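Local coordinates for hypothetical protein Rv2991 (Mycobacterium tuberculosis, PDB 1RFE) that probably binds coenzyme F420 in a fold of the FMN-binding, pyridoxamine 5'-phosphate oxidase-like family and may act as an oxidoreductase, its exact function being unknown, at residues A[3-6]-A[7-10]; A[104-107]-A[108-112]; A[143-146]-A[147-150]. All coordinates share one frame; numbering follows the deposited sequence.

Interaction 1 (A[3-6]-A[7-10]); sequences KQRA and DIVM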
ATOM      1  N   LYS A   3     -14.306   8.851 -13.279  1.00 58.00           N
ATOM      2  CA  LYS A   3     -15.192   7.680 -13.397  1.00 56.87           C
ATOM      3  C   LYS A   3     -15.581   6.915 -12.102  1.00 55.65           C
ATOM      4  O   LYS A   3     -15.932   7.499 -11.072  1.00 56.21           O
ATOM      5  N   GLN A   4     -15.498   5.591 -12.205  1.00 53.91           N
ATOM      6  CA  GLN A   4     -15.790   4.588 -11.148  1.00 52.37           C
ATOM      7  C   GLN A   4     -17.046   3.872 -11.584  1.00 51.18           C
ATOM      8  O   GLN A   4     -18.152   4.386 -11.415  1.00 50.72           O
ATOM      9  CB  GLN A   4     -15.954   5.113  -9.695  1.00 52.40           C
ATOM     10  CG  GLN A   4     -16.280   3.999  -8.633  1.00 50.47           C
ATOM     11  CD  GLN A   4     -15.171   2.889  -8.482  1.00 49.94           C
ATOM     12  OE1 GLN A   4     -14.146   3.135  -7.847  1.00 46.49           O
ATOM     13  NE2 GLN A   4     -15.414   1.678  -9.040  1.00 45.23           N
ATOM     14  N   ARG A   5     -16.852   2.697 -12.166  1.00 49.70           N
ATOM     15  CA  ARG A   5     -17.952   1.841 -12.563  1.00 49.28           C
ATOM     16  C   ARG A   5     -18.712   1.398 -11.311  1.00 47.55           C
ATOM     17  O   ARG A   5     -18.123   1.051 -10.284  1.00 47.55           O
ATOM     18  CB  ARG A   5     -17.443   0.634 -13.358  1.00 49.49           C
ATOM     19  CG  ARG A   5     -17.115   0.943 -14.831  1.00 51.94           C
ATOM     20  CD  ARG A   5     -16.368  -0.178 -15.569  1.00 55.41           C
ATOM     21  NE  ARG A   5     -17.213  -1.356 -15.836  1.00 58.80           N
ATOM     22  CZ  ARG A   5     -16.773  -2.549 -16.292  1.00 60.20           C
ATOM     23  NH1 ARG A   5     -15.477  -2.769 -16.538  1.00 59.81           N
ATOM     24  NH2 ARG A   5     -17.649  -3.535 -16.507  1.00 59.88           N
ATOM     25  N   ALA A   6     -20.027   1.459 -11.384  1.00 45.92           N
ATOM     26  CA  ALA A   6     -20.863   1.088 -10.244  1.00 44.90           C
ATOM     27  C   ALA A   6     -20.946  -0.446 -10.113  1.00 43.35           C
ATOM     28  O   ALA A   6     -21.169  -0.960  -9.017  1.00 43.85           O
ATOM     29  CB  ALA A   6     -22.259   1.713 -10.367  1.00 45.51           C
ATOM     30  N   ASP A   7     -20.740  -1.165 -11.219  1.00 41.21           N
ATOM     31  CA  ASP A   7     -20.931  -2.609 -11.203  1.00 40.59           C
ATOM     32  C   ASP A   7     -19.813  -3.361 -10.499  1.00 38.71           C
ATOM     33  O   ASP A   7     -20.105  -4.398  -9.888  1.00 38.42           O
ATOM     34  CB  ASP A   7     -21.195  -3.217 -12.596  1.00 41.08           C
ATOM     35  CG  ASP A   7     -20.203  -2.766 -13.657  1.00 43.13           C
ATOM     36  OD1 ASP A   7     -19.122  -2.217 -13.330  1.00 45.85           O
ATOM     37  OD2 ASP A   7     -20.445  -2.920 -14.872  1.00 46.83           O
ATOM     38  N   ILE A   8     -18.571  -2.841 -10.566  1.00 35.06           N
ATOM     39  CA  ILE A   8     -17.402  -3.573 -10.071  1.00 33.20           C
ATOM     40  C   ILE A   8     -16.698  -2.884  -8.887  1.00 30.97           C
ATOM     41  O   ILE A   8     -15.738  -3.428  -8.363  1.00 28.96           O
ATOM     42  CB  ILE A   8     -16.380  -3.827 -11.205  1.00 33.38           C
ATOM     43  CG1 ILE A   8     -15.909  -2.490 -11.801  1.00 34.72           C
ATOM     44  CG2 ILE A   8     -16.989  -4.741 -12.258  1.00 33.55           C
ATOM     45  CD1 ILE A   8     -14.769  -2.608 -12.774  1.00 36.50           C
ATOM     46  N   VAL A   9     -17.175  -1.708  -8.491  1.00 29.44           N
ATOM     47  CA  VAL A   9     -16.719  -1.023  -7.286  1.00 29.59           C
ATOM     48  C   VAL A   9     -16.798  -1.900  -6.043  1.00 29.61           C
ATOM     49  O   VAL A   9     -17.709  -2.714  -5.873  1.00 28.79           O
ATOM     50  CB  VAL A   9     -17.512   0.311  -7.037  1.00 30.32           C
ATOM     51  CG1 VAL A   9     -18.963   0.031  -6.591  1.00 30.72           C
ATOM     52  CG2 VAL A   9     -16.798   1.214  -6.030  1.00 31.35           C
HETATM   53  N   MSE A  10     -15.771  -1.802  -5.210  1.00 29.55           N
HETATM   54  CA  MSE A  10     -15.802  -2.435  -3.898  1.00 29.09           C
HETATM   55  C   MSE A  10     -16.333  -1.472  -2.856  1.00 28.70           C
HETATM   56  O   MSE A  10     -16.115  -0.282  -2.950  1.00 28.22           O
HETATM   57  CB  MSE A  10     -14.395  -2.894  -3.509  1.00 29.00           C
HETATM   58  CG  MSE A  10     -13.929  -4.102  -4.287  1.00 30.98           C
HETATM   59 SE   MSE A  10     -12.527  -5.071  -3.345  0.50 37.44          SE
HETATM   60  CE  MSE A  10     -11.274  -3.874  -3.666  1.00 29.89           C
TER
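Arg-5 and Asp-7 form a salt bridge on the outer side of a tight bend. NE of Arg-5 lies 3.3 Å from OD1 of Asp-7, and NH2 of Arg-5 donates to OD2 of Asp-7 over 3.3 Å, reaching that oxygen on its syn side but well out of the carboxylate plane. The two flat groups are turned 69° apart, so the pair is no coplanar two-pronged bridge. Asp-7 carries CG between its backbone N and carbonyl carbon (chi1 49°), which swings the carboxylate back over the preceding residues, while the Arg-5 chain folds at its third torsion to meet it. The methyl end of Ile-8 comes over one face of the guanidinium, with CD1 3.8 Å from NH1 of Arg-5. On the inner side, the carbonyl oxygen of Arg-5 takes two donors: NE2 of Gln-4 at 3.0 Å in a nearly straight bond (170°), and, weakly, N of Val-9 at 3.4 Å. The first bond fixes the rotation of the Gln-4 amide, whose NE2 sits 3.2 Å from CB of Val-9. Val-9 CG2 packs against CD of Gln-4, the two side chains crossing at about a right angle. OE1 of Gln-4 accepts from the backbone of Ser-143, and Ile-8 shares a backbone bond with Asp-145, so the bend is held against strand 140-145. The weak bond from Val-9 to Arg-5 spans three residues of helical backbone conformation, consistent with a single, loosely closed alpha-turn in the N-terminal arm, just before helix 12-21.

Interaction 2 (A[104-107]-A[108-112]); sequences VGVS and VWERY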
ATOM      1  N   VAL A 104       4.338   1.547  13.282  1.00 19.00           N
ATOM      2  CA  VAL A 104       4.663   1.113  11.913  1.00 18.28           C
ATOM      3  C   VAL A 104       5.455  -0.171  12.005  1.00 18.86           C
ATOM      4  O   VAL A 104       5.082  -1.170  11.376  1.00 20.85           O
ATOM      5  CB  VAL A 104       5.410   2.237  11.076  1.00 18.15           C
ATOM      6  CG1 VAL A 104       6.013   1.677   9.774  1.00 16.50           C
ATOM      7  CG2 VAL A 104       4.443   3.325  10.757  1.00 19.20           C
ATOM      8  N   GLY A 105       6.463  -0.199  12.882  1.00 18.18           N
ATOM      9  CA  GLY A 105       7.353  -1.331  12.984  1.00 18.22           C
ATOM     10  C   GLY A 105       6.606  -2.573  13.451  1.00 19.51           C
ATOM     11  O   GLY A 105       6.823  -3.656  12.917  1.00 18.18           O
ATOM     12  N   VAL A 106       5.669  -2.378  14.390  1.00 18.33           N
ATOM     13  CA  VAL A 106       4.884  -3.454  14.946  1.00 20.12           C
ATOM     14  C   VAL A 106       3.890  -4.015  13.948  1.00 19.11           C
ATOM     15  O   VAL A 106       3.625  -5.222  13.952  1.00 19.01           O
ATOM     16  CB  VAL A 106       4.245  -3.005  16.283  1.00 20.91           C
ATOM     17  CG1 VAL A 106       3.067  -3.871  16.714  1.00 21.38           C
ATOM     18  CG2 VAL A 106       5.352  -2.982  17.398  1.00 24.14           C
ATOM     19  N   SER A 107       3.303  -3.145  13.121  1.00 18.58           N
ATOM     20  CA  SER A 107       2.319  -3.565  12.156  1.00 18.61           C
ATOM     21  C   SER A 107       2.992  -4.375  11.058  1.00 19.40           C
ATOM     22  O   SER A 107       2.451  -5.395  10.633  1.00 19.97           O
ATOM     23  CB  SER A 107       1.452  -2.388  11.616  1.00 19.28           C
ATOM     24  OG  SER A 107       0.808  -2.755  10.429  1.00 20.14           O
ATOM     25  N   VAL A 108       4.181  -3.961  10.628  1.00 18.20           N
ATOM     26  CA  VAL A 108       4.923  -4.655   9.635  1.00 19.07           C
ATOM     27  C   VAL A 108       5.380  -6.024  10.163  1.00 18.41           C
ATOM     28  O   VAL A 108       5.326  -7.018   9.444  1.00 16.42           O
ATOM     29  CB  VAL A 108       6.185  -3.858   9.151  1.00 19.85           C
ATOM     30  CG1 VAL A 108       7.155  -4.797   8.415  1.00 20.98           C
ATOM     31  CG2 VAL A 108       5.784  -2.655   8.238  1.00 20.04           C
ATOM     32  N   TRP A 109       5.819  -6.042  11.410  1.00 18.28           N
ATOM     33  CA  TRP A 109       6.186  -7.255  12.094  1.00 18.95           C
ATOM     34  C   TRP A 109       5.035  -8.245  12.173  1.00 18.83           C
ATOM     35  O   TRP A 109       5.209  -9.400  11.838  1.00 20.26           O
ATOM     36  CB  TRP A 109       6.698  -6.965  13.481  1.00 18.28           C
ATOM     37  CG  TRP A 109       7.144  -8.170  14.215  1.00 22.35           C
ATOM     38  CD1 TRP A 109       6.389  -9.029  14.978  1.00 24.02           C
ATOM     39  CD2 TRP A 109       8.469  -8.636  14.279  1.00 20.45           C
ATOM     40  NE1 TRP A 109       7.202  -9.997  15.518  1.00 26.48           N
ATOM     41  CE2 TRP A 109       8.480  -9.774  15.081  1.00 23.23           C
ATOM     42  CE3 TRP A 109       9.693  -8.163  13.749  1.00 26.26           C
ATOM     43  CZ2 TRP A 109       9.657 -10.469  15.362  1.00 26.84           C
ATOM     44  CZ3 TRP A 109      10.835  -8.850  14.007  1.00 24.85           C
ATOM     45  CH2 TRP A 109      10.813 -10.000  14.818  1.00 23.90           C
ATOM     46  N   GLU A 110       3.869  -7.786  12.542  1.00 17.37           N
ATOM     47  CA  GLU A 110       2.729  -8.630  12.661  1.00 17.91           C
ATOM     48  C   GLU A 110       2.172  -9.081  11.312  1.00 18.81           C
ATOM     49  O   GLU A 110       1.690 -10.205  11.177  1.00 17.33           O
ATOM     50  CB  GLU A 110       1.673  -7.930  13.484  1.00 19.04           C
ATOM     51  CG  GLU A 110       2.074  -7.903  14.974  1.00 24.40           C
ATOM     52  CD  GLU A 110       0.946  -7.532  15.906  1.00 31.65           C
ATOM     53  OE1 GLU A 110       0.115  -6.684  15.510  1.00 36.32           O
ATOM     54  OE2 GLU A 110       0.931  -8.053  17.058  1.00 38.52           O
ATOM     55  N   ARG A 111       2.344  -8.243  10.290  1.00 18.10           N
ATOM     56  CA  ARG A 111       1.797  -8.488   9.007  1.00 19.00           C
ATOM     57  C   ARG A 111       2.673  -9.496   8.231  1.00 18.92           C
ATOM     58  O   ARG A 111       2.168 -10.277   7.439  1.00 19.61           O
ATOM     59  CB  ARG A 111       1.552  -7.198   8.224  1.00 16.84           C
ATOM     60  CG  ARG A 111       0.280  -6.431   8.638  1.00 19.24           C
ATOM     61  CD  ARG A 111       0.170  -5.002   8.057  1.00 17.01           C
ATOM     62  NE  ARG A 111       0.442  -5.062   6.628  1.00 19.35           N
ATOM     63  CZ  ARG A 111      -0.368  -5.569   5.694  1.00 18.02           C
ATOM     64  NH1 ARG A 111      -1.615  -5.957   5.945  1.00 18.76           N
ATOM     65  NH2 ARG A 111       0.068  -5.667   4.457  1.00 17.78           N
ATOM     66  N   TYR A 112       3.964  -9.496   8.478  1.00 20.26           N
ATOM     67  CA  TYR A 112       4.866 -10.247   7.644  1.00 21.31           C
ATOM     68  C   TYR A 112       5.783 -11.199   8.387  1.00 22.69           C
ATOM     69  O   TYR A 112       6.533 -11.948   7.737  1.00 23.40           O
ATOM     70  CB  TYR A 112       5.711  -9.319   6.767  1.00 20.82           C
ATOM     71  CG  TYR A 112       4.929  -8.397   5.843  1.00 18.53           C
ATOM     72  CD1 TYR A 112       4.564  -8.780   4.542  1.00 19.66           C
ATOM     73  CD2 TYR A 112       4.607  -7.117   6.249  1.00 18.10           C
ATOM     74  CE1 TYR A 112       3.870  -7.897   3.719  1.00 18.97           C
ATOM     75  CE2 TYR A 112       3.893  -6.245   5.437  1.00 17.44           C
ATOM     76  CZ  TYR A 112       3.539  -6.624   4.200  1.00 15.64           C
ATOM     77  OH  TYR A 112       2.859  -5.726   3.423  1.00 17.49           O
TER
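The last turns of helix 98-112 are regular alpha-helix, each N-H from Val-108 to Arg-111 bonding to the carbonyl four residues back. Val-108 N bonds to Val-104 O at 3.0 Å, Trp-109 N to Gly-105 O, Glu-110 N to Val-106 O, and Arg-111 N to Ser-107 O at 2.9 Å; the last is the most bent of the four (135° at the hydrogen). Aliphatic side-chain atoms lean on the same carbonyls. CG2 of Val-108 rests 3.5 Å from Val-104 O, and CG of Glu-110 comes within 3.3 Å of Val-106 O. Glu-110 runs on extended, passing alongside Val-106, while its OE2 makes a weak bond to Tyr-116 N. Another side of the helix lies against strand 36-46, where Ser-107 and Val-108 touch Ala-44, and Trp-109 reaches over to helix 122-127. Ser-107 OG bonds to Val-45 N of the strand. The first two torsions of Arg-111 (chi1 -78°) lay CG and CD beside Ser-107, with CD 3.3 Å from OG of Ser-107. The bend at chi3 then redirects the guanidinium, which has that OG at its edge. NE of Arg-111 is bonded to Tyr-43 O, and the guanidinium also makes a cation-pi contact with the Tyr-43 ring; NH2 has Ser-22 O as a further acceptor. Tyr-112, its ring stacked with Trp-42, joins this network through its hydroxyl, and NH2 of Arg-111 donates to OH of Tyr-112 at 3.0 Å with an angle of 151°.

Interaction 3 (A[143-146]-A[147-150]); sequences SWDH and RKLG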
ATOM      1  N   SER A 143     -11.710   1.546  -7.182  1.00 23.74           N
ATOM      2  CA  SER A 143     -11.577   0.101  -6.918  1.00 23.51           C
ATOM      3  C   SER A 143     -12.276  -0.757  -7.954  1.00 23.68           C
ATOM      4  O   SER A 143     -13.120  -0.284  -8.757  1.00 21.25           O
ATOM      5  CB  SER A 143     -12.132  -0.236  -5.535  1.00 24.43           C
ATOM      6  OG  SER A 143     -13.514   0.098  -5.399  1.00 23.51           O
ATOM      7  N   TRP A 144     -11.943  -2.050  -7.925  1.00 23.94           N
ATOM      8  CA  TRP A 144     -12.554  -2.989  -8.822  1.00 24.90           C
ATOM      9  C   TRP A 144     -12.504  -4.433  -8.291  1.00 24.98           C
ATOM     10  O   TRP A 144     -11.574  -4.860  -7.614  1.00 23.20           O
ATOM     11  CB  TRP A 144     -11.953  -2.890 -10.206  1.00 25.28           C
ATOM     12  CG  TRP A 144     -10.488  -3.260 -10.286  1.00 27.19           C
ATOM     13  CD1 TRP A 144      -9.977  -4.444 -10.669  1.00 27.92           C
ATOM     14  CD2 TRP A 144      -9.362  -2.398 -10.022  1.00 26.76           C
ATOM     15  NE1 TRP A 144      -8.598  -4.407 -10.623  1.00 27.43           N
ATOM     16  CE2 TRP A 144      -8.201  -3.158 -10.219  1.00 27.99           C
ATOM     17  CE3 TRP A 144      -9.228  -1.077  -9.582  1.00 29.32           C
ATOM     18  CZ2 TRP A 144      -6.898  -2.618 -10.047  1.00 29.24           C
ATOM     19  CZ3 TRP A 144      -7.947  -0.552  -9.392  1.00 28.54           C
ATOM     20  CH2 TRP A 144      -6.806  -1.327  -9.620  1.00 29.80           C
ATOM     21  N   ASP A 145     -13.553  -5.162  -8.599  1.00 26.18           N
ATOM     22  CA  ASP A 145     -13.609  -6.605  -8.319  1.00 27.14           C
ATOM     23  C   ASP A 145     -14.424  -7.250  -9.410  1.00 28.12           C
ATOM     24  O   ASP A 145     -15.656  -7.145  -9.428  1.00 28.08           O
ATOM     25  CB  ASP A 145     -14.218  -6.899  -6.956  1.00 27.86           C
ATOM     26  CG  ASP A 145     -14.086  -8.373  -6.572  1.00 29.73           C
ATOM     27  OD1 ASP A 145     -13.641  -9.176  -7.421  1.00 30.22           O
ATOM     28  OD2 ASP A 145     -14.356  -8.809  -5.447  1.00 32.47           O
ATOM     29  N   HIS A 146     -13.726  -7.929 -10.310  1.00 29.14           N
ATOM     30  CA  HIS A 146     -14.363  -8.470 -11.492  1.00 29.91           C
ATOM     31  C   HIS A 146     -15.265  -9.653 -11.169  1.00 31.42           C
ATOM     32  O   HIS A 146     -16.081 -10.028 -11.992  1.00 31.74           O
ATOM     33  CB  HIS A 146     -13.336  -8.804 -12.562  1.00 29.47           C
ATOM     34  CG  HIS A 146     -12.841  -7.596 -13.303  1.00 28.44           C
ATOM     35  ND1 HIS A 146     -12.176  -7.683 -14.499  1.00 24.35           N
ATOM     36  CD2 HIS A 146     -12.879  -6.280 -12.990  1.00 29.73           C
ATOM     37  CE1 HIS A 146     -11.871  -6.465 -14.917  1.00 27.62           C
ATOM     38  NE2 HIS A 146     -12.285  -5.600 -14.018  1.00 29.36           N
ATOM     39  N   ARG A 147     -15.125 -10.240  -9.975  1.00 33.26           N
ATOM     40  CA  ARG A 147     -16.111 -11.232  -9.503  1.00 34.56           C
ATOM     41  C   ARG A 147     -17.555 -10.717  -9.470  1.00 34.78           C
ATOM     42  O   ARG A 147     -18.521 -11.497  -9.536  1.00 33.77           O
ATOM     43  CB  ARG A 147     -15.763 -11.749  -8.112  1.00 34.90           C
ATOM     44  CG  ARG A 147     -15.007 -13.048  -8.123  1.00 39.48           C
ATOM     45  CD  ARG A 147     -13.569 -12.914  -7.726  1.00 44.18           C
ATOM     46  NE  ARG A 147     -13.467 -12.771  -6.289  1.00 45.99           N
ATOM     47  CZ  ARG A 147     -12.369 -12.954  -5.579  1.00 49.87           C
ATOM     48  NH1 ARG A 147     -11.206 -13.269  -6.168  1.00 49.35           N
ATOM     49  NH2 ARG A 147     -12.442 -12.800  -4.244  1.00 51.40           N
ATOM     50  N   LYS A 148     -17.728  -9.415  -9.361  1.00 35.15           N
ATOM     51  CA  LYS A 148     -19.082  -8.862  -9.291  1.00 35.46           C
ATOM     52  C   LYS A 148     -19.823  -8.809 -10.645  1.00 36.54           C
ATOM     53  O   LYS A 148     -20.978  -8.430 -10.718  1.00 35.84           O
ATOM     54  CB  LYS A 148     -19.035  -7.502  -8.611  1.00 35.71           C
ATOM     55  CG  LYS A 148     -18.497  -7.567  -7.149  1.00 34.36           C
ATOM     56  CD  LYS A 148     -18.122  -6.159  -6.683  1.00 34.97           C
ATOM     57  CE  LYS A 148     -17.893  -6.077  -5.176  1.00 33.36           C
ATOM     58  NZ  LYS A 148     -18.345  -4.736  -4.743  1.00 35.42           N
ATOM     59  N   LEU A 149     -19.141  -9.200 -11.708  1.00 38.65           N
ATOM     60  CA  LEU A 149     -19.735  -9.357 -13.043  1.00 39.64           C
ATOM     61  C   LEU A 149     -20.503 -10.653 -13.243  1.00 40.14           C
ATOM     62  O   LEU A 149     -21.366 -10.728 -14.128  1.00 41.06           O
ATOM     63  CB  LEU A 149     -18.647  -9.316 -14.112  1.00 39.68           C
ATOM     64  CG  LEU A 149     -18.221  -7.974 -14.725  1.00 41.22           C
ATOM     65  CD1 LEU A 149     -18.870  -6.774 -14.055  1.00 42.57           C
ATOM     66  CD2 LEU A 149     -16.713  -7.846 -14.802  1.00 41.38           C
ATOM     67  N   GLY A 150     -20.163 -11.675 -12.476  1.00 40.16           N
ATOM     68  CA  GLY A 150     -20.807 -12.961 -12.617  1.00 40.73           C
ATOM     69  C   GLY A 150     -20.409 -13.667 -13.900  1.00 41.07           C
ATOM     70  O   GLY A 150     -21.137 -14.550 -14.377  1.00 41.46           O
TER
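Asp-145 receives hydrogen bonds from Arg-147 and Lys-148, one on its carboxylate and one on its carbonyl. Lys-148 N donates to Asp-145 O at 3.1 Å, and Arg-147 N reaches Asp-145 OD1, also at 3.1 Å, from above the carboxylate plane. One residue on, Leu-149 N donates to His-146 O at 3.2 Å. Asp-145 brings its carboxylate over the next residues by holding CG opposite its backbone N (chi1 -171°). The side-chain bond closes an Asx turn, and with the two backbone bonds it leads the chain from the end of strand 140-145 into a short 3-10 turn. The electrostatic part is looser: OD1 of Asp-145 and NE of Arg-147 form a long salt bridge of 3.8 Å, with the oxygen far out of the guanidinium plane and no N-H aimed at it. NZ of Lys-148 forms a salt bridge with Glu-14 and closes on Val-9 O, at a length too short to be trusted. Among carbon contacts, the Lys-148 chain passes alongside Asp-145, CD of Lys-148 lying 4.0 Å from CB of Asp-145. Leu-149 lays CD2 over one face of the His-146 ring, 4.2 Å from its CG; ND1 of His-146 bonds to Tyr-80 O.

The three contacts follow one another in series, each within a continuous piece of chain; none nests in or crosses another. Interaction 1 closes the bend of the N-terminal arm before helix 12-21. Interaction 2 comes next, at the end of helix 98-112 beside strand 36-46, its centre about 31 Å from that of interaction 1 and on the opposite side of the chain's centre. Interaction 3 turns the chain after strand 140-145, the last strand in chain order, and returns to the first: their centres lie about 8 Å apart. There Ile-8 O meets Asp-145 N at 2.8 Å, a probable hydrogen bond, and Ile-8 packs on Leu-149, joining the N-terminal arm to the loop after strand 140-145.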